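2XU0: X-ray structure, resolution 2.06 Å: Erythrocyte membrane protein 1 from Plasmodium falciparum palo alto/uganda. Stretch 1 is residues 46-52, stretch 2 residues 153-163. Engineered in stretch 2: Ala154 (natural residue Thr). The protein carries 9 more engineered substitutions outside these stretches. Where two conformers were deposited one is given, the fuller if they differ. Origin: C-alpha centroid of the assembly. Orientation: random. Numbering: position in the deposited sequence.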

# COMPACT_ATOMS: atom_id res chain seq x y z
N GLN A 46 -31.78 0.89 4.08
CA GLN A 46 -32.04 -0.00 5.21
C GLN A 46 -32.13 -1.48 4.85
O GLN A 46 -31.88 -2.32 5.72
CB GLN A 46 -33.25 0.47 6.06
CG GLN A 46 -33.47 2.00 6.14
CD GLN A 46 -33.97 2.67 4.86
OE1 GLN A 46 -34.46 2.03 3.93
NE2 GLN A 46 -33.80 3.98 4.78
N GLN A 47 -32.43 -1.80 3.58
CA GLN A 47 -32.52 -3.19 3.09
C GLN A 47 -31.13 -3.80 2.87
O GLN A 47 -30.99 -5.02 2.78
CB GLN A 47 -33.33 -3.27 1.77
CG GLN A 47 -34.83 -3.42 1.96
CD GLN A 47 -35.50 -2.09 2.20
OE1 GLN A 47 -35.60 -1.62 3.34
NE2 GLN A 47 -35.96 -1.46 1.14
N LEU A 48 -30.10 -2.93 2.75
CA LEU A 48 -28.70 -3.29 2.54
C LEU A 48 -27.92 -3.11 3.83
O LEU A 48 -26.80 -3.63 3.95
CB LEU A 48 -28.09 -2.41 1.43
CG LEU A 48 -28.62 -2.57 -0.00
CD1 LEU A 48 -27.79 -1.78 -0.94
CD2 LEU A 48 -28.64 -4.03 -0.45
N LYS A 49 -28.51 -2.40 4.80
CA LYS A 49 -27.91 -2.17 6.11
C LYS A 49 -27.82 -3.48 6.88
O LYS A 49 -28.82 -4.19 7.01
CB LYS A 49 -28.68 -1.10 6.88
CG LYS A 49 -28.03 -0.68 8.20
CD LYS A 49 -27.22 0.61 8.07
CE LYS A 49 -26.82 1.17 9.42
NZ LYS A 49 -25.87 0.28 10.14
N GLY A 50 -26.62 -3.80 7.34
CA GLY A 50 -26.36 -5.01 8.09
C GLY A 50 -26.43 -4.80 9.59
O GLY A 50 -25.83 -3.87 10.13
N THR A 51 -27.17 -5.68 10.27
CA THR A 51 -27.34 -5.66 11.72
C THR A 51 -26.97 -7.03 12.28
O THR A 51 -27.55 -8.04 11.89
CB THR A 51 -28.69 -5.00 12.14
OG1 THR A 51 -28.62 -4.62 13.51
CG2 THR A 51 -29.91 -5.87 11.89
N LEU A 52 -25.92 -7.05 13.13
CA LEU A 52 -25.38 -8.26 13.76
C LEU A 52 -26.29 -8.77 14.88
O LEU A 52 -27.26 -9.48 14.62
CB LEU A 52 -23.96 -7.98 14.30
CG LEU A 52 -22.75 -8.58 13.54
CD1 LEU A 52 -22.38 -9.96 14.05
CD2 LEU A 52 -22.94 -8.56 12.03
N THR A 153 -28.61 -13.20 3.37
CA THR A 153 -29.00 -11.80 3.56
C THR A 153 -27.80 -10.87 3.71
O THR A 153 -26.68 -11.33 3.94
CB THR A 153 -29.91 -11.66 4.80
OG1 THR A 153 -29.14 -11.96 5.98
CG2 THR A 153 -31.18 -12.53 4.73
N ALA A 154 -28.07 -9.55 3.66
CA ALA A 154 -27.11 -8.46 3.88
C ALA A 154 -26.49 -8.58 5.26
O ALA A 154 -25.30 -8.27 5.42
CB ALA A 154 -27.81 -7.13 3.73
N HIS A 155 -27.26 -9.06 6.26
CA HIS A 155 -26.78 -9.27 7.63
C HIS A 155 -25.83 -10.44 7.68
O HIS A 155 -24.83 -10.38 8.39
CB HIS A 155 -27.94 -9.48 8.62
CG HIS A 155 -29.04 -8.49 8.45
ND1 HIS A 155 -30.26 -8.86 7.91
CD2 HIS A 155 -29.07 -7.17 8.72
CE1 HIS A 155 -30.99 -7.76 7.88
NE2 HIS A 155 -30.31 -6.71 8.36
N ASP A 156 -26.14 -11.53 6.92
CA ASP A 156 -25.27 -12.71 6.88
C ASP A 156 -23.92 -12.36 6.28
O ASP A 156 -22.90 -12.83 6.77
CB ASP A 156 -25.91 -13.88 6.09
CG ASP A 156 -27.22 -14.40 6.65
OD1 ASP A 156 -27.41 -14.35 7.89
OD2 ASP A 156 -28.06 -14.87 5.85
N LEU A 157 -23.91 -11.54 5.22
CA LEU A 157 -22.68 -11.10 4.56
C LEU A 157 -21.86 -10.20 5.48
O LEU A 157 -20.66 -10.44 5.65
CB LEU A 157 -23.02 -10.37 3.25
CG LEU A 157 -21.82 -9.82 2.46
CD1 LEU A 157 -20.93 -10.94 1.96
CD2 LEU A 157 -22.29 -8.93 1.34
N LEU A 158 -22.51 -9.21 6.12
CA LEU A 158 -21.82 -8.31 7.04
C LEU A 158 -21.07 -9.08 8.10
O LEU A 158 -19.90 -8.79 8.34
CB LEU A 158 -22.77 -7.27 7.68
CG LEU A 158 -22.08 -6.27 8.64
CD1 LEU A 158 -21.25 -5.26 7.89
CD2 LEU A 158 -23.05 -5.61 9.54
N GLY A 159 -21.73 -10.11 8.67
CA GLY A 159 -21.15 -10.98 9.68
C GLY A 159 -19.80 -11.52 9.24
O GLY A 159 -18.80 -11.28 9.91
N ASN A 160 -19.76 -12.15 8.06
CA ASN A 160 -18.53 -12.68 7.45
C ASN A 160 -17.45 -11.61 7.22
O ASN A 160 -16.29 -11.83 7.57
CB ASN A 160 -18.85 -13.41 6.14
CG ASN A 160 -19.63 -14.67 6.37
OD1 ASN A 160 -20.86 -14.70 6.29
ND2 ASN A 160 -18.93 -15.74 6.72
N VAL A 161 -17.85 -10.45 6.66
CA VAL A 161 -16.95 -9.33 6.38
C VAL A 161 -16.36 -8.74 7.66
O VAL A 161 -15.18 -8.40 7.69
CB VAL A 161 -17.59 -8.28 5.41
CG1 VAL A 161 -16.62 -7.10 5.16
CG2 VAL A 161 -17.98 -8.93 4.08
N LEU A 162 -17.16 -8.66 8.74
CA LEU A 162 -16.66 -8.16 10.03
C LEU A 162 -15.62 -9.12 10.58
O LEU A 162 -14.59 -8.67 11.09
CB LEU A 162 -17.78 -7.95 11.06
CG LEU A 162 -18.83 -6.86 10.81
CD1 LEU A 162 -19.67 -6.67 12.04
CD2 LEU A 162 -18.21 -5.53 10.44
N VAL A 163 -15.84 -10.44 10.39
CA VAL A 163 -14.88 -11.49 10.81
C VAL A 163 -13.56 -11.30 10.04
O VAL A 163 -12.49 -11.35 10.64
CB VAL A 163 -15.50 -12.93 10.63
CG1 VAL A 163 -14.46 -14.04 10.89
CG2 VAL A 163 -16.73 -13.12 11.54

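An irregular segment, residues 46-52, lies against the first turns of a helix that begins at Ala154. The contact is mostly van der Waals packing, and no clear hydrogen bond crosses it.

Backbone against side chain comes first. The CB of Ala154, an engineered residue (Thr in the natural sequence), points toward the segment and lies 3.6 Å from Leu48 O and 3.9 Å from Gln47 O. Gly50 is the point of closest backbone approach, its CA 4.3 Å from His155 CA. Gly50 O lies 3.3 Å from Leu158 CD2. A CB on Gly50 would point toward the helix and come 2.7 Å from Leu158 CD2, a clash, so the close fit here relies on the absent side chain.

His155 reaches across with its ring, although its CA-to-CB bond points sideways. Its CD2 lies 3.5 Å from Gly50 CA and 3.5 Å from Thr51 CG2. Its NE2 is 3.2 Å from Lys49 O.

Apolar contacts gather at Leu52, which is poorly ordered. Its CD2 lies 3.9 Å from Leu158 CD2, 3.8 Å from Leu162 CD1 and 3.8 Å from Gly159 CA.

Within the helical stretch, Thr153 is the N-cap. Asp156 N donates to Thr153 OG1 (3.2 Å), and Thr153 N donates to Asp156 OD2 (3.0 Å). This reciprocal pair ties down the start of the helix.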